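Local coordinates for acetylornithine aminotransferase (Aquifex aeolicus, PDB 2EH6), which transfers the amino group of N(2)-acetyl-L-ornithine to 2-oxoglutarate with the help of pyridoxal 5'-phosphate, a step of arginine biosynthesis, at residues A[77-85]-A[224-234]. Numbering follows the deposited sequence.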
# COMPACT_ATOMS: atom_id res chain seq x y z
N HIS A 77 -12.19 -16.86 -0.46
CA HIS A 77 -13.08 -17.91 -0.97
C HIS A 77 -13.93 -17.39 -2.13
O HIS A 77 -14.07 -18.06 -3.15
CB HIS A 77 -13.97 -18.40 0.17
CG HIS A 77 -14.84 -19.57 -0.20
ND1 HIS A 77 -14.94 -20.04 -1.49
CD2 HIS A 77 -15.65 -20.36 0.56
CE1 HIS A 77 -15.78 -21.06 -1.52
NE2 HIS A 77 -16.22 -21.28 -0.29
N LYS A 78 -14.48 -16.18 -1.98
CA LYS A 78 -15.30 -15.61 -3.04
C LYS A 78 -14.48 -15.28 -4.28
O LYS A 78 -14.96 -15.44 -5.40
CB LYS A 78 -16.01 -14.35 -2.53
CG LYS A 78 -17.03 -14.62 -1.44
CD LYS A 78 -17.45 -13.33 -0.75
CE LYS A 78 -18.31 -13.61 0.48
NZ LYS A 78 -19.62 -14.21 0.12
N LEU A 79 -13.24 -14.83 -4.08
CA LEU A 79 -12.39 -14.50 -5.22
C LEU A 79 -11.90 -15.77 -5.94
O LEU A 79 -11.79 -15.79 -7.16
CB LEU A 79 -11.18 -13.68 -4.76
CG LEU A 79 -11.45 -12.25 -4.27
CD1 LEU A 79 -10.16 -11.65 -3.73
CD2 LEU A 79 -11.99 -11.41 -5.42
N VAL A 80 -11.62 -16.81 -5.17
CA VAL A 80 -11.15 -18.06 -5.77
C VAL A 80 -12.28 -18.76 -6.53
O VAL A 80 -12.05 -19.37 -7.57
CB VAL A 80 -10.58 -19.02 -4.69
CG1 VAL A 80 -10.13 -20.33 -5.34
CG2 VAL A 80 -9.39 -18.35 -3.98
N LYS A 81 -13.50 -18.64 -6.02
CA LYS A 81 -14.67 -19.26 -6.65
C LYS A 81 -14.81 -18.86 -8.12
O LYS A 81 -15.29 -19.65 -8.94
CB LYS A 81 -15.94 -18.87 -5.90
CG LYS A 81 -17.21 -19.44 -6.51
CD LYS A 81 -18.46 -18.94 -5.81
CE LYS A 81 -18.65 -17.44 -5.99
NZ LYS A 81 -19.93 -16.97 -5.37
N HIS A 82 -14.39 -17.64 -8.45
CA HIS A 82 -14.49 -17.17 -9.83
C HIS A 82 -13.23 -17.42 -10.65
O HIS A 82 -13.23 -17.19 -11.85
CB HIS A 82 -14.82 -15.68 -9.87
CG HIS A 82 -16.26 -15.36 -9.58
ND1 HIS A 82 -16.83 -15.54 -8.34
CD2 HIS A 82 -17.23 -14.86 -10.38
CE1 HIS A 82 -18.09 -15.16 -8.39
NE2 HIS A 82 -18.36 -14.74 -9.61
N PHE A 83 -12.17 -17.88 -10.00
CA PHE A 83 -10.92 -18.15 -10.70
C PHE A 83 -11.08 -19.44 -11.53
O PHE A 83 -11.92 -20.28 -11.21
CB PHE A 83 -9.78 -18.30 -9.68
CG PHE A 83 -8.40 -18.13 -10.28
CD1 PHE A 83 -8.08 -16.99 -11.01
CD2 PHE A 83 -7.42 -19.09 -10.08
CE1 PHE A 83 -6.81 -16.80 -11.54
CE2 PHE A 83 -6.14 -18.92 -10.61
CZ PHE A 83 -5.83 -17.77 -11.34
N TRP A 84 -10.29 -19.58 -12.59
CA TRP A 84 -10.40 -20.74 -13.46
C TRP A 84 -9.99 -22.07 -12.83
O TRP A 84 -10.38 -23.13 -13.31
CB TRP A 84 -9.60 -20.53 -14.75
CG TRP A 84 -8.11 -20.44 -14.57
CD1 TRP A 84 -7.40 -19.34 -14.18
CD2 TRP A 84 -7.16 -21.50 -14.73
NE1 TRP A 84 -6.06 -19.65 -14.10
CE2 TRP A 84 -5.89 -20.97 -14.43
CE3 TRP A 84 -7.27 -22.85 -15.11
CZ2 TRP A 84 -4.72 -21.74 -14.49
CZ3 TRP A 84 -6.10 -23.62 -15.17
CH2 TRP A 84 -4.84 -23.06 -14.86
N THR A 85 -9.20 -22.03 -11.76
CA THR A 85 -8.77 -23.25 -11.09
C THR A 85 -8.62 -23.00 -9.60
O THR A 85 -8.93 -21.92 -9.11
CB THR A 85 -7.44 -23.78 -11.68
OG1 THR A 85 -7.15 -25.06 -11.12
CG2 THR A 85 -6.30 -22.82 -11.37
N PHE A 224 -16.27 -11.01 -14.36
CA PHE A 224 -15.63 -10.80 -13.07
C PHE A 224 -14.15 -10.48 -13.28
O PHE A 224 -13.65 -9.49 -12.76
CB PHE A 224 -15.79 -12.02 -12.18
CG PHE A 224 -15.59 -11.72 -10.73
CD1 PHE A 224 -16.60 -11.11 -9.99
CD2 PHE A 224 -14.36 -11.98 -10.12
CE1 PHE A 224 -16.39 -10.76 -8.66
CE2 PHE A 224 -14.15 -11.63 -8.79
CZ PHE A 224 -15.16 -11.02 -8.06
N TYR A 225 -13.46 -11.33 -14.03
CA TYR A 225 -12.05 -11.11 -14.35
C TYR A 225 -12.01 -10.95 -15.87
O TYR A 225 -12.60 -11.74 -16.59
CB TYR A 225 -11.19 -12.31 -13.95
CG TYR A 225 -11.19 -12.61 -12.48
CD1 TYR A 225 -10.87 -11.62 -11.54
CD2 TYR A 225 -11.49 -13.89 -12.01
CE1 TYR A 225 -10.85 -11.91 -10.18
CE2 TYR A 225 -11.47 -14.18 -10.66
CZ TYR A 225 -11.14 -13.19 -9.75
OH TYR A 225 -11.10 -13.49 -8.42
N ALA A 226 -11.31 -9.92 -16.34
CA ALA A 226 -11.23 -9.67 -17.78
C ALA A 226 -10.61 -10.82 -18.58
O ALA A 226 -10.95 -11.02 -19.74
CB ALA A 226 -10.44 -8.39 -18.03
N TYR A 227 -9.71 -11.58 -17.96
CA TYR A 227 -9.08 -12.68 -18.68
C TYR A 227 -10.08 -13.74 -19.12
O TYR A 227 -9.81 -14.53 -20.03
CB TYR A 227 -7.97 -13.33 -17.83
CG TYR A 227 -8.44 -14.27 -16.74
CD1 TYR A 227 -8.95 -15.54 -17.04
CD2 TYR A 227 -8.36 -13.91 -15.39
CE1 TYR A 227 -9.37 -16.42 -16.04
CE2 TYR A 227 -8.77 -14.77 -14.38
CZ TYR A 227 -9.28 -16.02 -14.71
OH TYR A 227 -9.71 -16.86 -13.70
N GLN A 228 -11.25 -13.75 -18.49
CA GLN A 228 -12.28 -14.73 -18.82
C GLN A 228 -12.88 -14.51 -20.21
O GLN A 228 -13.49 -15.42 -20.77
CB GLN A 228 -13.39 -14.69 -17.75
CG GLN A 228 -12.87 -14.92 -16.34
CD GLN A 228 -13.94 -14.76 -15.29
OE1 GLN A 228 -14.69 -13.79 -15.29
NE2 GLN A 228 -14.02 -15.72 -14.37
N HIS A 229 -12.71 -13.31 -20.75
CA HIS A 229 -13.23 -13.02 -22.08
C HIS A 229 -12.49 -13.86 -23.12
O HIS A 229 -13.00 -14.11 -24.22
CB HIS A 229 -13.02 -11.54 -22.42
CG HIS A 229 -14.02 -10.62 -21.79
ND1 HIS A 229 -15.35 -10.61 -22.15
CD2 HIS A 229 -13.87 -9.65 -20.86
CE1 HIS A 229 -15.98 -9.66 -21.47
NE2 HIS A 229 -15.11 -9.07 -20.68
N PHE A 230 -11.29 -14.30 -22.78
CA PHE A 230 -10.47 -15.09 -23.69
C PHE A 230 -10.15 -16.48 -23.16
O PHE A 230 -9.24 -17.15 -23.66
CB PHE A 230 -9.17 -14.33 -23.97
CG PHE A 230 -9.38 -12.91 -24.40
CD1 PHE A 230 -9.63 -12.60 -25.73
CD2 PHE A 230 -9.37 -11.88 -23.46
CE1 PHE A 230 -9.85 -11.28 -26.12
CE2 PHE A 230 -9.59 -10.56 -23.84
CZ PHE A 230 -9.84 -10.26 -25.18
N ASN A 231 -10.89 -16.91 -22.14
CA ASN A 231 -10.67 -18.23 -21.55
C ASN A 231 -9.20 -18.48 -21.24
O ASN A 231 -8.69 -19.58 -21.46
CB ASN A 231 -11.21 -19.32 -22.47
CG ASN A 231 -12.71 -19.25 -22.65
OD1 ASN A 231 -13.47 -19.33 -21.68
ND2 ASN A 231 -13.16 -19.10 -23.90
N LEU A 232 -8.52 -17.46 -20.73
CA LEU A 232 -7.11 -17.60 -20.39
C LEU A 232 -6.96 -18.37 -19.08
O LEU A 232 -7.92 -18.53 -18.33
CB LEU A 232 -6.47 -16.21 -20.24
CG LEU A 232 -6.41 -15.39 -21.53
CD1 LEU A 232 -6.05 -13.96 -21.21
CD2 LEU A 232 -5.40 -16.01 -22.47
N LYS A 233 -5.75 -18.86 -18.82
CA LYS A 233 -5.48 -19.61 -17.61
C LYS A 233 -4.22 -19.09 -16.93
O LYS A 233 -3.20 -19.77 -16.87
CB LYS A 233 -5.32 -21.10 -17.94
CG LYS A 233 -6.57 -21.72 -18.54
CD LYS A 233 -6.32 -23.17 -18.95
CE LYS A 233 -7.60 -23.81 -19.47
NZ LYS A 233 -8.20 -23.02 -20.59
N PRO A 234 -4.29 -17.87 -16.39
CA PRO A 234 -3.14 -17.25 -15.71
C PRO A 234 -2.68 -17.99 -14.46
O PRO A 234 -3.48 -18.59 -13.74
CB PRO A 234 -3.65 -15.84 -15.41
CG PRO A 234 -5.13 -16.05 -15.21
CD PRO A 234 -5.47 -16.98 -16.35
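W84 lies edge-on to P234 and flat against K233. Its indole NE1 donates to P234 O over 2.8 Å, almost in the ring plane and onto a lone pair of the carbonyl, while K233 CB sits 3.4 Å from the centroid of the six-membered ring in a CH-pi contact. Tryptophan suits the place by offering both a flat face and an edge N-H, and lysine by the aliphatic start of its chain. The methyl CG2 of T85 covers the other face, so the indole is sandwiched between aliphatic groups. A chi1 of 66° holds CG between the backbone N and the carbonyl carbon and sends the ring across to this loop. Replacing the indole of W84 with the methyl of an alanine is likely to leave P234 O without its donor and K233 CB without a face to pack on.

Next to it, the Y227 ring stands nearly perpendicular to F83 and to the indole, forming an aromatic cluster; its OH lies 3.0 Å from W84 N, and P234 CG covers one of its faces. In helix 70-81, L79 O accepts from Y225 OH over 2.7 Å; tyrosine fits because its ring also packs against F224 CD2. H82 leans over F224, the ring centroids 4.2 Å apart and the planes inclined at 32°, and L79 CD2 meets the edge of F224.

Further out, Q228 OE1 takes the N-H of Y225 and Q228 N returns a bond to Y225 O, bracing the start of the 3-10 segment 226-229. E213, which probably helps to bind the cofactor, takes the backbone N-H of A226 on OE1 and that of Y227 on OE2. The aromatic side chains thus supply both apolar packing and the N-H or O-H that satisfies main-chain oxygens, joining helix 70-81 and the residues after it to the loop before strand 236-239.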